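Side-chain contacts in viral structural protein 4 (Bombyx mori cytoplasmic polyhedrosis virus, PDB 6TZ0), which binds GTP and probably works as a P-loop nucleotide-hydrolysing partner of the viral RNA-dependent RNA polymerase inside the transcribing particle: residues 330-335 against 364-369; 334-339 against 551-556; 424-429 against 523-528. All coordinates share one frame; numbering follows the deposited sequence.

Interaction 1 of 3, residues 330-335 against 364-369; sequences AVLSKF and STYAEQ
Tyr366 reaches from helix 359-374, the helix that follows the P-loop, to Leu332 and Phe335 on helix 326-340, so the contact joins two helices of a P-loop domain built on a five-stranded parallel sheet. The backbones stay well apart, 12.1 Å between the CA atoms of Leu332 and Tyr366, and long side chains bridge the distance. Both aromatic side chains start out toward the other helix, and with CG anti to the backbone N (chi1 -180° in Tyr366, 172° in Phe335) the rings are carried on into the gap, where the two run antiparallel alongside each other. The far end of the tyrosine does all the touching. Leu332 brings up one branch, CD2, which lies 4.3 Å from Tyr366 OH. Helix 547-556 packs on the same cluster through Met550, which touches both Leu332 and Tyr366, while Ile486 of strand 484-489 lies against the tyrosine. On helix 326-340 Lys334 takes another course: its fully extended chain makes a weak hydrogen bond to the carbonyl of Ala472 in the neighbouring polymerase chain. At the centre of the contact, Tyr366 OH comes obliquely to the Phe335 ring, 4.1 Å from CD2 and 4.2 Å from CE2.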
loop_
_atom_site.group_PDB
_atom_site.type_symbol
_atom_site.label_atom_id
_atom_site.label_comp_id
_atom_site.label_asym_id
_atom_site.label_seq_id
_atom_site.Cartn_x
_atom_site.Cartn_y
_atom_site.Cartn_z
ATOM N N ALA B 330 -15.279 13.892 18.828
ATOM C CA ALA B 330 -14.305 13.996 17.748
ATOM C C ALA B 330 -14.976 13.990 16.379
ATOM O O ALA B 330 -14.697 14.849 15.536
ATOM C CB ALA B 330 -13.305 12.856 17.857
ATOM N N VAL B 331 -15.881 13.037 16.148
ATOM C CA VAL B 331 -16.545 12.949 14.849
ATOM C C VAL B 331 -17.517 14.116 14.660
ATOM O O VAL B 331 -17.629 14.686 13.562
ATOM C CB VAL B 331 -17.232 11.578 14.713
ATOM C CG1 VAL B 331 -17.984 11.470 13.410
ATOM C CG2 VAL B 331 -16.202 10.475 14.796
ATOM N N LEU B 332 -18.176 14.542 15.739
ATOM C CA LEU B 332 -19.078 15.684 15.642
ATOM C C LEU B 332 -18.324 16.992 15.410
ATOM O O LEU B 332 -18.791 17.856 14.661
ATOM C CB LEU B 332 -19.930 15.769 16.900
ATOM C CG LEU B 332 -20.963 14.664 17.084
ATOM C CD1 LEU B 332 -21.531 14.751 18.469
ATOM C CD2 LEU B 332 -22.051 14.774 16.041
ATOM N N SER B 333 -17.146 17.153 16.012
ATOM C CA SER B 333 -16.357 18.349 15.751
ATOM C C SER B 333 -15.719 18.310 14.371
ATOM O O SER B 333 -15.441 19.364 13.794
ATOM C CB SER B 333 -15.284 18.517 16.820
ATOM O OG SER B 333 -14.303 17.513 16.695
ATOM N N LYS B 334 -15.477 17.115 13.831
ATOM C CA LYS B 334 -15.077 16.988 12.433
ATOM C C LYS B 334 -16.174 17.505 11.509
ATOM O O LYS B 334 -15.905 18.241 10.546
ATOM C CB LYS B 334 -14.750 15.525 12.141
ATOM C CG LYS B 334 -14.097 15.239 10.818
ATOM C CD LYS B 334 -13.767 13.766 10.725
ATOM C CE LYS B 334 -13.069 13.437 9.430
ATOM N NZ LYS B 334 -12.805 11.979 9.321
ATOM N N PHE B 335 -17.429 17.176 11.828
ATOM C CA PHE B 335 -18.551 17.732 11.076
ATOM C C PHE B 335 -18.669 19.243 11.244
ATOM O O PHE B 335 -18.979 19.950 10.282
ATOM C CB PHE B 335 -19.859 17.064 11.482
ATOM C CG PHE B 335 -21.074 17.712 10.885
ATOM C CD1 PHE B 335 -21.286 17.685 9.520
ATOM C CD2 PHE B 335 -22.017 18.324 11.691
ATOM C CE1 PHE B 335 -22.401 18.279 8.974
ATOM C CE2 PHE B 335 -23.134 18.910 11.146
ATOM C CZ PHE B 335 -23.326 18.879 9.790
ATOM N N SER B 364 -34.512 17.627 14.338
ATOM C CA SER B 364 -35.091 18.919 13.982
ATOM C C SER B 364 -34.583 20.027 14.902
ATOM O O SER B 364 -34.170 21.099 14.438
ATOM C CB SER B 364 -36.611 18.834 14.030
ATOM O OG SER B 364 -37.056 18.625 15.355
ATOM N N THR B 365 -34.585 19.775 16.211
ATOM C CA THR B 365 -34.063 20.743 17.172
ATOM C C THR B 365 -32.558 20.918 17.013
ATOM O O THR B 365 -32.035 22.028 17.170
ATOM C CB THR B 365 -34.418 20.285 18.587
ATOM O OG1 THR B 365 -35.835 20.109 18.681
ATOM C CG2 THR B 365 -33.993 21.303 19.630
ATOM N N TYR B 366 -31.854 19.835 16.678
ATOM C CA TYR B 366 -30.423 19.915 16.406
ATOM C C TYR B 366 -30.136 20.806 15.203
ATOM O O TYR B 366 -29.204 21.620 15.232
ATOM C CB TYR B 366 -29.860 18.512 16.177
ATOM C CG TYR B 366 -28.375 18.465 15.894
ATOM C CD1 TYR B 366 -27.447 18.549 16.918
ATOM C CD2 TYR B 366 -27.903 18.329 14.598
ATOM C CE1 TYR B 366 -26.096 18.501 16.655
ATOM C CE2 TYR B 366 -26.557 18.294 14.329
ATOM C CZ TYR B 366 -25.657 18.385 15.358
ATOM O OH TYR B 366 -24.313 18.341 15.086
ATOM N N ALA B 367 -30.946 20.685 14.145
ATOM C CA ALA B 367 -30.765 21.518 12.963
ATOM C C ALA B 367 -31.075 22.980 13.258
ATOM O O ALA B 367 -30.381 23.877 12.760
ATOM C CB ALA B 367 -31.641 20.998 11.828
ATOM N N GLU B 368 -32.093 23.236 14.089
ATOM C CA GLU B 368 -32.398 24.608 14.492
ATOM C C GLU B 368 -31.261 25.227 15.298
ATOM O O GLU B 368 -30.872 26.377 15.055
ATOM C CB GLU B 368 -33.685 24.643 15.305
ATOM C CG GLU B 368 -34.926 24.308 14.519
ATOM C CD GLU B 368 -36.148 24.243 15.403
ATOM O OE1 GLU B 368 -35.986 24.334 16.638
ATOM O OE2 GLU B 368 -37.267 24.092 14.871
ATOM N N GLN B 369 -30.710 24.475 16.254
ATOM C CA GLN B 369 -29.623 24.996 17.077
ATOM C C GLN B 369 -28.351 25.191 16.273
ATOM O O GLN B 369 -27.581 26.113 16.555
ATOM C CB GLN B 369 -29.348 24.067 18.257
ATOM C CG GLN B 369 -30.476 23.986 19.250
ATOM C CD GLN B 369 -30.732 25.304 19.929
ATOM O OE1 GLN B 369 -29.799 26.022 20.284
ATOM N NE2 GLN B 369 -32.003 25.642 20.103
#

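Interaction 2 of 3, residues 334-339 against 551-556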
loop_
_atom_site.group_PDB
_atom_site.type_symbol
_atom_site.label_atom_id
_atom_site.label_comp_id
_atom_site.label_asym_id
_atom_site.label_seq_id
_atom_site.Cartn_x
_atom_site.Cartn_y
_atom_site.Cartn_z
ATOM N N LYS B 334 -15.477 17.115 13.831
ATOM C CA LYS B 334 -15.077 16.988 12.433
ATOM C C LYS B 334 -16.174 17.505 11.509
ATOM O O LYS B 334 -15.905 18.241 10.546
ATOM C CB LYS B 334 -14.750 15.525 12.141
ATOM C CG LYS B 334 -14.097 15.239 10.818
ATOM C CD LYS B 334 -13.767 13.766 10.725
ATOM C CE LYS B 334 -13.069 13.437 9.430
ATOM N NZ LYS B 334 -12.805 11.979 9.321
ATOM N N PHE B 335 -17.429 17.176 11.828
ATOM C CA PHE B 335 -18.551 17.732 11.076
ATOM C C PHE B 335 -18.669 19.243 11.244
ATOM O O PHE B 335 -18.979 19.950 10.282
ATOM C CB PHE B 335 -19.859 17.064 11.482
ATOM C CG PHE B 335 -21.074 17.712 10.885
ATOM C CD1 PHE B 335 -21.286 17.685 9.520
ATOM C CD2 PHE B 335 -22.017 18.324 11.691
ATOM C CE1 PHE B 335 -22.401 18.279 8.974
ATOM C CE2 PHE B 335 -23.134 18.910 11.146
ATOM C CZ PHE B 335 -23.326 18.879 9.790
ATOM N N LEU B 336 -18.424 19.760 12.448
ATOM C CA LEU B 336 -18.542 21.205 12.644
ATOM C C LEU B 336 -17.424 21.969 11.948
ATOM O O LEU B 336 -17.640 23.096 11.481
ATOM C CB LEU B 336 -18.567 21.544 14.127
ATOM C CG LEU B 336 -19.801 21.044 14.866
ATOM C CD1 LEU B 336 -19.743 21.456 16.314
ATOM C CD2 LEU B 336 -21.056 21.553 14.198
ATOM N N GLU B 337 -16.234 21.370 11.866
ATOM C CA GLU B 337 -15.160 21.927 11.053
ATOM C C GLU B 337 -15.540 21.951 9.578
ATOM O O GLU B 337 -15.205 22.900 8.861
ATOM C CB GLU B 337 -13.878 21.122 11.273
ATOM C CG GLU B 337 -12.698 21.530 10.406
ATOM C CD GLU B 337 -12.208 22.937 10.679
ATOM O OE1 GLU B 337 -12.310 23.399 11.834
ATOM O OE2 GLU B 337 -11.744 23.598 9.726
ATOM N N ALA B 338 -16.252 20.925 9.108
ATOM C CA ALA B 338 -16.739 20.971 7.728
ATOM C C ALA B 338 -17.838 22.015 7.536
ATOM O O ALA B 338 -17.965 22.581 6.449
ATOM C CB ALA B 338 -17.237 19.593 7.298
ATOM N N VAL B 339 -18.640 22.270 8.570
ATOM C CA VAL B 339 -19.688 23.287 8.489
ATOM C C VAL B 339 -19.085 24.683 8.402
ATOM O O VAL B 339 -19.535 25.520 7.612
ATOM C CB VAL B 339 -20.648 23.148 9.688
ATOM C CG1 VAL B 339 -21.571 24.341 9.810
ATOM C CG2 VAL B 339 -21.487 21.929 9.522
ATOM N N LEU B 551 -25.663 17.830 21.511
ATOM C CA LEU B 551 -25.857 19.209 21.946
ATOM C C LEU B 551 -24.579 19.795 22.543
ATOM O O LEU B 551 -24.272 20.981 22.338
ATOM C CB LEU B 551 -27.008 19.288 22.943
ATOM C CG LEU B 551 -28.363 18.913 22.353
ATOM C CD1 LEU B 551 -29.451 18.950 23.406
ATOM C CD2 LEU B 551 -28.705 19.823 21.188
ATOM N N GLU B 552 -23.822 18.973 23.272
ATOM C CA GLU B 552 -22.572 19.417 23.870
ATOM C C GLU B 552 -21.535 19.742 22.807
ATOM O O GLU B 552 -20.681 20.608 23.021
ATOM C CB GLU B 552 -22.062 18.335 24.822
ATOM C CG GLU B 552 -20.863 18.715 25.666
ATOM C CD GLU B 552 -21.185 19.782 26.695
ATOM O OE1 GLU B 552 -22.355 19.864 27.123
ATOM O OE2 GLU B 552 -20.269 20.542 27.074
ATOM N N SER B 553 -21.618 19.074 21.655
ATOM C CA SER B 553 -20.749 19.388 20.528
ATOM C C SER B 553 -20.967 20.808 20.020
ATOM O O SER B 553 -20.002 21.510 19.700
ATOM C CB SER B 553 -20.985 18.386 19.404
ATOM O OG SER B 553 -20.231 18.731 18.264
ATOM N N ILE B 554 -22.225 21.247 19.931
ATOM C CA ILE B 554 -22.501 22.612 19.496
ATOM C C ILE B 554 -22.089 23.606 20.574
ATOM O O ILE B 554 -21.531 24.668 20.272
ATOM C CB ILE B 554 -23.985 22.765 19.111
ATOM C CG1 ILE B 554 -24.323 21.913 17.897
ATOM C CG2 ILE B 554 -24.354 24.208 18.812
ATOM C CD1 ILE B 554 -25.792 21.906 17.609
ATOM N N ARG B 555 -22.313 23.264 21.847
ATOM C CA ARG B 555 -21.952 24.202 22.910
ATOM C C ARG B 555 -20.444 24.354 23.087
ATOM O O ARG B 555 -19.986 25.409 23.531
ATOM C CB ARG B 555 -22.587 23.797 24.234
ATOM C CG ARG B 555 -24.072 24.031 24.286
ATOM C CD ARG B 555 -24.635 23.684 25.647
ATOM N NE ARG B 555 -24.158 24.590 26.689
ATOM C CZ ARG B 555 -23.330 24.240 27.670
ATOM N NH1 ARG B 555 -22.878 22.996 27.749
ATOM N NH2 ARG B 555 -22.954 25.132 28.573
ATOM N N ARG B 556 -19.653 23.339 22.750
ATOM C CA ARG B 556 -18.217 23.449 22.975
ATOM C C ARG B 556 -17.453 24.054 21.807
ATOM O O ARG B 556 -16.294 24.439 21.982
ATOM C CB ARG B 556 -17.615 22.083 23.301
ATOM C CG ARG B 556 -18.008 21.568 24.657
ATOM C CD ARG B 556 -17.263 20.306 24.997
ATOM N NE ARG B 556 -17.664 19.799 26.302
ATOM C CZ ARG B 556 -17.143 18.726 26.877
ATOM N NH1 ARG B 556 -16.181 18.052 26.270
ATOM N NH2 ARG B 556 -17.574 18.339 28.067
#
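Leu336 of helix 326-340, covered further by Trp557, meets Ser553 and Ile554 on helix 547-556, the helix after the last strand of the parallel sheet in this P-loop domain. Early in 551-556, Glu552 turns no surface to Leu336 and keeps its carboxylate for two arginines of its own helix. Ser553 gives the larger share from this helix: with OG anti to its backbone N (chi1 175°), the hydroxyl comes up against the leucine, 3.4 Å from Leu336 CD1 and 4.1 Å from Leu336 CG. The serine carbonyl oxygen is also 3.4 Å from Leu336 CD1, so one methyl lies against both oxygens of this residue in plain packing. Ile554 adds mainly backbone, its CA 4.4 Å from the same CD1, while its side chain packs against Tyr366 of helix 359-374. Arg555 points away and forms a salt bridge, NH1 to Glu552 OE1 at 3.2 Å, whose hydrogen bond is weak, with the oxygen at the guanidinium edge. Arg556 completes the network: its NE donates to Glu552 OE2 over 2.8 Å with an N-H...O angle of 147°, using the anti lone pair of that oxygen, which lies 21° out of the guanidinium plane.

Interaction 3 of 3, residues 424-429 against 523-528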
loop_
_atom_site.group_PDB
_atom_site.type_symbol
_atom_site.label_atom_id
_atom_site.label_comp_id
_atom_site.label_asym_id
_atom_site.label_seq_id
_atom_site.Cartn_x
_atom_site.Cartn_y
_atom_site.Cartn_z
ATOM N N GLU B 424 -47.434 -5.824 1.473
ATOM C CA GLU B 424 -47.811 -6.866 0.521
ATOM C C GLU B 424 -47.090 -8.175 0.814
ATOM O O GLU B 424 -47.669 -9.261 0.673
ATOM C CB GLU B 424 -47.512 -6.409 -0.903
ATOM C CG GLU B 424 -48.381 -5.269 -1.378
ATOM C CD GLU B 424 -48.014 -4.807 -2.769
ATOM O OE1 GLU B 424 -47.018 -5.319 -3.321
ATOM O OE2 GLU B 424 -48.714 -3.925 -3.309
ATOM N N LEU B 425 -45.832 -8.081 1.248
ATOM C CA LEU B 425 -45.062 -9.266 1.598
ATOM C C LEU B 425 -45.626 -9.954 2.836
ATOM O O LEU B 425 -45.577 -11.182 2.946
ATOM C CB LEU B 425 -43.608 -8.864 1.815
ATOM C CG LEU B 425 -42.577 -9.965 1.968
ATOM C CD1 LEU B 425 -42.531 -10.732 0.673
ATOM C CD2 LEU B 425 -41.229 -9.361 2.285
ATOM N N LEU B 426 -46.163 -9.179 3.779
ATOM C CA LEU B 426 -46.774 -9.771 4.967
ATOM C C LEU B 426 -48.129 -10.387 4.651
ATOM O O LEU B 426 -48.489 -11.418 5.228
ATOM C CB LEU B 426 -46.914 -8.727 6.072
ATOM C CG LEU B 426 -45.644 -8.270 6.782
ATOM C CD1 LEU B 426 -45.928 -7.064 7.649
ATOM C CD2 LEU B 426 -45.090 -9.386 7.624
ATOM N N ILE B 427 -48.904 -9.758 3.760
ATOM C CA ILE B 427 -50.177 -10.338 3.335
ATOM C C ILE B 427 -49.954 -11.652 2.589
ATOM O O ILE B 427 -50.722 -12.609 2.751
ATOM C CB ILE B 427 -50.973 -9.312 2.500
ATOM C CG1 ILE B 427 -51.441 -8.156 3.385
ATOM C CG2 ILE B 427 -52.185 -9.926 1.813
ATOM C CD1 ILE B 427 -52.381 -8.582 4.492
ATOM N N SER B 428 -48.860 -11.751 1.824
ATOM C CA SER B 428 -48.578 -12.980 1.082
ATOM C C SER B 428 -48.245 -14.172 1.979
ATOM O O SER B 428 -48.295 -15.312 1.506
ATOM C CB SER B 428 -47.430 -12.751 0.100
ATOM O OG SER B 428 -46.209 -12.542 0.781
ATOM N N HIS B 429 -47.894 -13.947 3.244
ATOM C CA HIS B 429 -47.694 -15.023 4.205
ATOM C C HIS B 429 -48.828 -15.130 5.213
ATOM O O HIS B 429 -48.692 -15.846 6.208
ATOM C CB HIS B 429 -46.374 -14.842 4.948
ATOM C CG HIS B 429 -45.164 -15.048 4.096
ATOM N ND1 HIS B 429 -44.548 -14.022 3.415
ATOM C CD2 HIS B 429 -44.452 -16.164 3.816
ATOM C CE1 HIS B 429 -43.510 -14.496 2.752
ATOM N NE2 HIS B 429 -43.429 -15.793 2.979
ATOM N N GLY B 523 -50.716 0.474 10.822
ATOM C CA GLY B 523 -49.921 -0.653 10.382
ATOM C C GLY B 523 -48.708 -0.915 11.245
ATOM O O GLY B 523 -47.576 -0.833 10.764
ATOM N N GLY B 524 -48.930 -1.236 12.522
ATOM C CA GLY B 524 -47.831 -1.505 13.433
ATOM C C GLY B 524 -47.099 -2.798 13.154
ATOM O O GLY B 524 -45.952 -2.954 13.588
ATOM N N VAL B 525 -47.732 -3.725 12.435
ATOM C CA VAL B 525 -47.074 -4.973 12.068
ATOM C C VAL B 525 -45.974 -4.702 11.058
ATOM O O VAL B 525 -44.862 -5.233 11.161
ATOM C CB VAL B 525 -48.099 -5.964 11.497
ATOM C CG1 VAL B 525 -47.493 -7.346 11.376
ATOM C CG2 VAL B 525 -49.354 -5.941 12.310
ATOM N N VAL B 526 -46.282 -3.870 10.063
ATOM C CA VAL B 526 -45.315 -3.477 9.049
ATOM C C VAL B 526 -44.185 -2.684 9.684
ATOM O O VAL B 526 -43.016 -2.836 9.316
ATOM C CB VAL B 526 -46.033 -2.673 7.953
ATOM C CG1 VAL B 526 -45.081 -2.293 6.833
ATOM C CG2 VAL B 526 -47.221 -3.446 7.434
ATOM N N GLN B 527 -44.515 -1.864 10.680
ATOM C CA GLN B 527 -43.516 -1.063 11.373
ATOM C C GLN B 527 -42.563 -1.932 12.181
ATOM O O GLN B 527 -41.345 -1.718 12.150
ATOM C CB GLN B 527 -44.219 -0.050 12.269
ATOM C CG GLN B 527 -44.986 0.997 11.509
ATOM C CD GLN B 527 -44.080 1.925 10.751
ATOM O OE1 GLN B 527 -43.062 2.367 11.270
ATOM N NE2 GLN B 527 -44.433 2.213 9.509
ATOM N N LEU B 528 -43.094 -2.935 12.883
ATOM C CA LEU B 528 -42.242 -3.849 13.637
ATOM C C LEU B 528 -41.404 -4.724 12.710
ATOM O O LEU B 528 -40.230 -5.004 12.999
ATOM C CB LEU B 528 -43.103 -4.703 14.558
ATOM C CG LEU B 528 -42.373 -5.651 15.501
ATOM C CD1 LEU B 528 -41.481 -4.877 16.444
ATOM C CD2 LEU B 528 -43.384 -6.446 16.272
#
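Leu426 sets one methyl, CD1, against two neighbouring valines at the start of helix 524-537. CD1 is 3.8 Å from Val526 CG2 and 3.9 Å from Val526 CA, so it rests on the backbone as well as on a branch tip; on the Val525 side it meets CG1 at 4.1 Å. The leucine has CG anti to its carbonyl carbon (chi1 -72°), directing the branched end toward the valines, and its side chain crosses that of Val526 at a slant. The next shell is also largely apolar: Met448 and Ile431 pack on Leu426, while Val434 and Tyr437 hold Val525. Behind the leucine the chain is pinned by a doubly used carbonyl. Leu425 O accepts from Ser428 OG, which stands 38° above the carbonyl plane, and from His429 ND1 at 3.1 Å, a nearly straight bond (166°) lying in the imidazole plane. At the start of helix 524-537, Gly523 takes the N-cap position with positive phi, and Gln527, turned away from Leu426, touches Lys355 and Arg520. Those two residues bind GTP in a structure of this protein, though none is bound to this chain here; Val526 comes within about 7 Å of Lys355, side chain to side chain. This is helix packing beside a P-loop nucleotide site.

Overall arrangement
Interactions 1 and 2 form one continuous cluster, their centres 5 Å apart. Both start from helix 326-340, and their other helices also meet each other, Tyr366 CE1 lying 3.5 Å from Ile554 CD1. Helix 326-340 touches helix 547-556 again where Leu332 CB lies 3.3 Å from Ser553 OG, so three helices close a common core. Interaction 3 is remote, its centre 35 Å from that of interaction 1 and 40 Å from that of interaction 2. Interactions 1 and 3 each lie near GTP-binding residues: between side chains, Tyr366 is about 10 Å from Lys359 and Val526 about 7 Å from Lys355, with no GTP bound to this chain. Interaction 2 lies away from them.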